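PDB 3K93: phage related exonuclease, which probably acts as a phage-related exonuclease, degrading DNA from its ends. Local coordinates for residues K63-L74 and V158-L166. Sequence-based numbering, arbitrary orientation. Where two conformers were deposited one is given.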
loop_
_atom_site.group_PDB
_atom_site.type_symbol
_atom_site.label_atom_id
_atom_site.label_comp_id
_atom_site.label_asym_id
_atom_site.label_seq_id
_atom_site.Cartn_x
_atom_site.Cartn_y
_atom_site.Cartn_z
ATOM N N LYS A 63 -7.582 -20.478 -8.749
ATOM C CA LYS A 63 -6.845 -21.698 -8.357
ATOM C C LYS A 63 -7.669 -22.536 -7.387
ATOM O O LYS A 63 -7.800 -23.762 -7.561
ATOM C CB LYS A 63 -5.476 -21.381 -7.757
ATOM C CG LYS A 63 -4.671 -22.599 -7.291
ATOM C CD LYS A 63 -3.302 -22.229 -6.794
ATOM C CE LYS A 63 -2.502 -23.431 -6.289
ATOM N NZ LYS A 63 -1.054 -23.133 -5.937
ATOM N N GLY A 64 -8.246 -21.877 -6.387
ATOM C CA GLY A 64 -9.104 -22.559 -5.404
ATOM C C GLY A 64 -10.302 -23.216 -6.053
ATOM O O GLY A 64 -10.717 -24.276 -5.649
ATOM N N ASN A 65 -10.858 -22.592 -7.070
ATOM C CA ASN A 65 -11.991 -23.181 -7.765
ATOM C C ASN A 65 -11.583 -24.418 -8.525
ATOM O O ASN A 65 -12.241 -25.418 -8.420
ATOM C CB ASN A 65 -12.645 -22.183 -8.713
ATOM C CG ASN A 65 -13.409 -21.088 -7.974
ATOM O OD1 ASN A 65 -13.929 -21.309 -6.860
ATOM N ND2 ASN A 65 -13.504 -19.891 -8.609
ATOM N N GLU A 66 -10.481 -24.343 -9.262
ATOM C CA GLU A 66 -9.992 -25.487 -10.017
ATOM C C GLU A 66 -9.566 -26.650 -9.164
ATOM O O GLU A 66 -9.757 -27.791 -9.568
ATOM C CB GLU A 66 -8.878 -25.098 -10.979
ATOM C CG GLU A 66 -9.404 -24.150 -12.061
ATOM C CD GLU A 66 -8.410 -23.820 -13.181
ATOM O OE1 GLU A 66 -7.319 -24.457 -13.263
ATOM O OE2 GLU A 66 -8.762 -22.910 -13.990
ATOM N N LEU A 67 -9.043 -26.394 -7.979
ATOM C CA LEU A 67 -8.439 -27.470 -7.183
ATOM C C LEU A 67 -9.357 -27.864 -6.022
ATOM O O LEU A 67 -8.962 -28.611 -5.114
ATOM C CB LEU A 67 -7.061 -27.074 -6.686
ATOM C CG LEU A 67 -6.018 -26.808 -7.781
ATOM C CD1 LEU A 67 -4.729 -26.369 -7.123
ATOM C CD2 LEU A 67 -5.780 -28.035 -8.678
ATOM N N GLU A 68 -10.593 -27.400 -6.081
ATOM C CA GLU A 68 -11.538 -27.564 -4.978
ATOM C C GLU A 68 -11.747 -29.008 -4.630
ATOM O O GLU A 68 -11.728 -29.359 -3.451
ATOM C CB GLU A 68 -12.878 -26.960 -5.344
ATOM C CG GLU A 68 -13.857 -26.873 -4.198
ATOM C CD GLU A 68 -15.141 -26.238 -4.673
ATOM O OE1 GLU A 68 -15.882 -26.908 -5.461
ATOM O OE2 GLU A 68 -15.377 -25.065 -4.291
ATOM N N GLU A 69 -11.917 -29.832 -5.663
ATOM C CA GLU A 69 -12.129 -31.273 -5.484
ATOM C C GLU A 69 -10.909 -31.939 -4.845
ATOM O O GLU A 69 -11.049 -32.628 -3.843
ATOM C CB GLU A 69 -12.589 -31.996 -6.783
ATOM C CG GLU A 69 -12.703 -31.132 -8.072
ATOM N N GLN A 70 -9.726 -31.721 -5.415
ATOM C CA GLN A 70 -8.467 -32.185 -4.828
ATOM C C GLN A 70 -8.276 -31.750 -3.382
ATOM O O GLN A 70 -7.787 -32.528 -2.573
ATOM C CB GLN A 70 -7.283 -31.645 -5.593
ATOM C CG GLN A 70 -7.133 -32.178 -6.986
ATOM C CD GLN A 70 -5.819 -31.772 -7.596
ATOM O OE1 GLN A 70 -4.760 -31.849 -6.938
ATOM N NE2 GLN A 70 -5.858 -31.348 -8.877
ATOM N N ALA A 71 -8.644 -30.505 -3.052
ATOM C CA ALA A 71 -8.502 -30.034 -1.677
ATOM C C ALA A 71 -9.369 -30.881 -0.741
ATOM O O ALA A 71 -8.905 -31.307 0.318
ATOM C CB ALA A 71 -8.878 -28.537 -1.542
ATOM N N ILE A 72 -10.621 -31.113 -1.140
ATOM C CA ILE A 72 -11.559 -31.856 -0.316
ATOM C C ILE A 72 -11.102 -33.299 -0.132
ATOM O O ILE A 72 -11.227 -33.843 0.957
ATOM C CB ILE A 72 -12.984 -31.762 -0.858
ATOM C CG1 ILE A 72 -13.510 -30.344 -0.607
ATOM C CG2 ILE A 72 -13.905 -32.809 -0.185
ATOM C CD1 ILE A 72 -14.826 -30.058 -1.277
ATOM N N LYS A 73 -10.522 -33.892 -1.175
ATOM C CA LYS A 73 -9.945 -35.231 -1.061
ATOM C C LYS A 73 -8.798 -35.240 -0.068
ATOM O O LYS A 73 -8.717 -36.135 0.738
ATOM C CB LYS A 73 -9.506 -35.813 -2.426
ATOM C CG LYS A 73 -10.671 -36.503 -3.232
ATOM N N LEU A 74 -7.928 -34.247 -0.088
ATOM C CA LEU A 74 -6.819 -34.211 0.886
ATOM C C LEU A 74 -7.353 -34.025 2.334
ATOM O O LEU A 74 -6.851 -34.636 3.299
ATOM C CB LEU A 74 -5.820 -33.111 0.529
ATOM C CG LEU A 74 -4.572 -32.949 1.421
ATOM C CD1 LEU A 74 -3.778 -34.263 1.583
ATOM C CD2 LEU A 74 -3.650 -31.842 0.900
ATOM N N VAL A 158 -3.949 -25.483 2.221
ATOM C CA VAL A 158 -3.372 -26.512 1.371
ATOM C C VAL A 158 -2.639 -25.900 0.176
ATOM O O VAL A 158 -3.168 -24.999 -0.511
ATOM C CB VAL A 158 -4.447 -27.501 0.900
ATOM C CG1 VAL A 158 -4.935 -28.335 2.075
ATOM C CG2 VAL A 158 -5.603 -26.776 0.249
ATOM N N LEU A 159 -1.409 -26.359 -0.053
ATOM C CA LEU A 159 -0.570 -25.907 -1.171
ATOM C C LEU A 159 -0.442 -27.020 -2.186
ATOM O O LEU A 159 0.168 -28.075 -1.903
ATOM C CB LEU A 159 0.844 -25.510 -0.690
ATOM C CG LEU A 159 1.766 -25.020 -1.806
ATOM C CD1 LEU A 159 1.192 -23.765 -2.512
ATOM C CD2 LEU A 159 3.236 -24.777 -1.307
ATOM N N PHE A 160 -1.025 -26.793 -3.362
ATOM C CA PHE A 160 -0.825 -27.650 -4.497
ATOM C C PHE A 160 -0.061 -26.838 -5.529
ATOM O O PHE A 160 -0.084 -25.605 -5.488
ATOM C CB PHE A 160 -2.184 -28.034 -5.131
ATOM C CG PHE A 160 -3.088 -28.842 -4.232
ATOM C CD1 PHE A 160 -2.807 -30.170 -3.960
ATOM C CD2 PHE A 160 -4.234 -28.287 -3.692
ATOM C CE1 PHE A 160 -3.622 -30.923 -3.144
ATOM C CE2 PHE A 160 -5.082 -29.069 -2.863
ATOM C CZ PHE A 160 -4.762 -30.385 -2.598
ATOM N N PRO A 161 0.535 -27.508 -6.502
ATOM C CA PRO A 161 1.094 -26.774 -7.641
ATOM C C PRO A 161 0.043 -25.962 -8.352
ATOM O O PRO A 161 -1.114 -26.388 -8.423
ATOM C CB PRO A 161 1.594 -27.877 -8.580
ATOM C CG PRO A 161 1.562 -29.100 -7.832
ATOM C CD PRO A 161 0.662 -28.960 -6.663
ATOM N N THR A 162 0.429 -24.801 -8.885
ATOM C CA THR A 162 -0.496 -23.952 -9.594
ATOM C C THR A 162 -0.768 -24.566 -10.964
ATOM O O THR A 162 0.159 -24.895 -11.663
ATOM C CB THR A 162 0.075 -22.512 -9.712
ATOM O OG1 THR A 162 0.215 -21.965 -8.395
ATOM C CG2 THR A 162 -0.843 -21.587 -10.523
ATOM N N PRO A 163 -2.047 -24.745 -11.338
ATOM C CA PRO A 163 -2.382 -25.273 -12.676
ATOM C C PRO A 163 -1.799 -24.387 -13.768
ATOM O O PRO A 163 -1.849 -23.165 -13.648
ATOM C CB PRO A 163 -3.913 -25.197 -12.724
ATOM C CG PRO A 163 -4.376 -25.007 -11.337
ATOM C CD PRO A 163 -3.241 -24.520 -10.508
ATOM N N LEU A 164 -1.251 -24.997 -14.806
ATOM C CA LEU A 164 -0.571 -24.270 -15.884
ATOM C C LEU A 164 -1.367 -23.127 -16.472
ATOM O O LEU A 164 -0.826 -22.070 -16.731
ATOM C CB LEU A 164 -0.168 -25.211 -17.004
ATOM C CG LEU A 164 1.179 -25.904 -16.821
ATOM C CD1 LEU A 164 1.336 -27.107 -17.794
ATOM C CD2 LEU A 164 2.338 -24.884 -16.996
ATOM N N ASN A 165 -2.667 -23.319 -16.627
ATOM C CA ASN A 165 -3.484 -22.319 -17.257
ATOM C C ASN A 165 -3.580 -21.011 -16.430
ATOM O O ASN A 165 -4.082 -20.024 -16.917
ATOM C CB ASN A 165 -4.883 -22.898 -17.579
ATOM C CG ASN A 165 -5.809 -22.893 -16.378
ATOM O OD1 ASN A 165 -6.598 -21.971 -16.219
ATOM N ND2 ASN A 165 -5.696 -23.896 -15.506
ATOM N N LEU A 166 -3.108 -21.013 -15.184
ATOM C CA LEU A 166 -3.187 -19.840 -14.354
ATOM C C LEU A 166 -1.841 -19.147 -14.186
ATOM O O LEU A 166 -1.762 -18.162 -13.485
ATOM C CB LEU A 166 -3.753 -20.222 -12.998
ATOM C CG LEU A 166 -5.175 -20.768 -13.017
ATOM C CD1 LEU A 166 -5.636 -21.100 -11.605
ATOM C CD2 LEU A 166 -6.128 -19.736 -13.694
#
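Lys63 reaches from its helix into the loop at 158-166 and crosses Thr162 and Pro163 at about a right angle. Its CG is anti to the backbone N (chi1 178°), and the chain stays fully extended from there. This carries Lys63 NZ to Phe160 O, 2.7 Å away, with the donor tilted 23° from the carbonyl plane. Lys63 NZ also donates to Thr162 OG1 at 3.0 Å. The backbone oxygens of Ser115 and Trp116 accept from NZ too. With at most three hydrogens for four oxygens, this buried amine probably shares at least one.

Phe160 leans against the next helix. Leu67 runs antiparallel alongside it, with Leu67 CD1 3.6 Å from Phe160 CB. Gln70 OE1 lies over one face of the ring, nearer its border than its centre, while the CA of Ala71 meets the ring edge at CE2. Leu74 CD2 touches both Phe160 CZ and Val158 CG1, 3.9 Å from each.

Farther along, Asn165 ND2 donates to the syn lone pair of Glu66 OE1 at 2.8 Å. The bond is nearly straight (164°), and amide and carboxylate are almost coplanar.

The loop leaves strand 152-158 and runs past helices 59-66 and 68-79. Strand 108-114 lies beside Ala71 and Val158; its Thr112 belongs to the sodium site with Asp100 and Asp111. Its Asp111-Thr112-Lys113 run is consistent with the nuclease core of lambda-exonuclease relatives. Helix 173-181 packs on Leu159, Pro161 and Thr162.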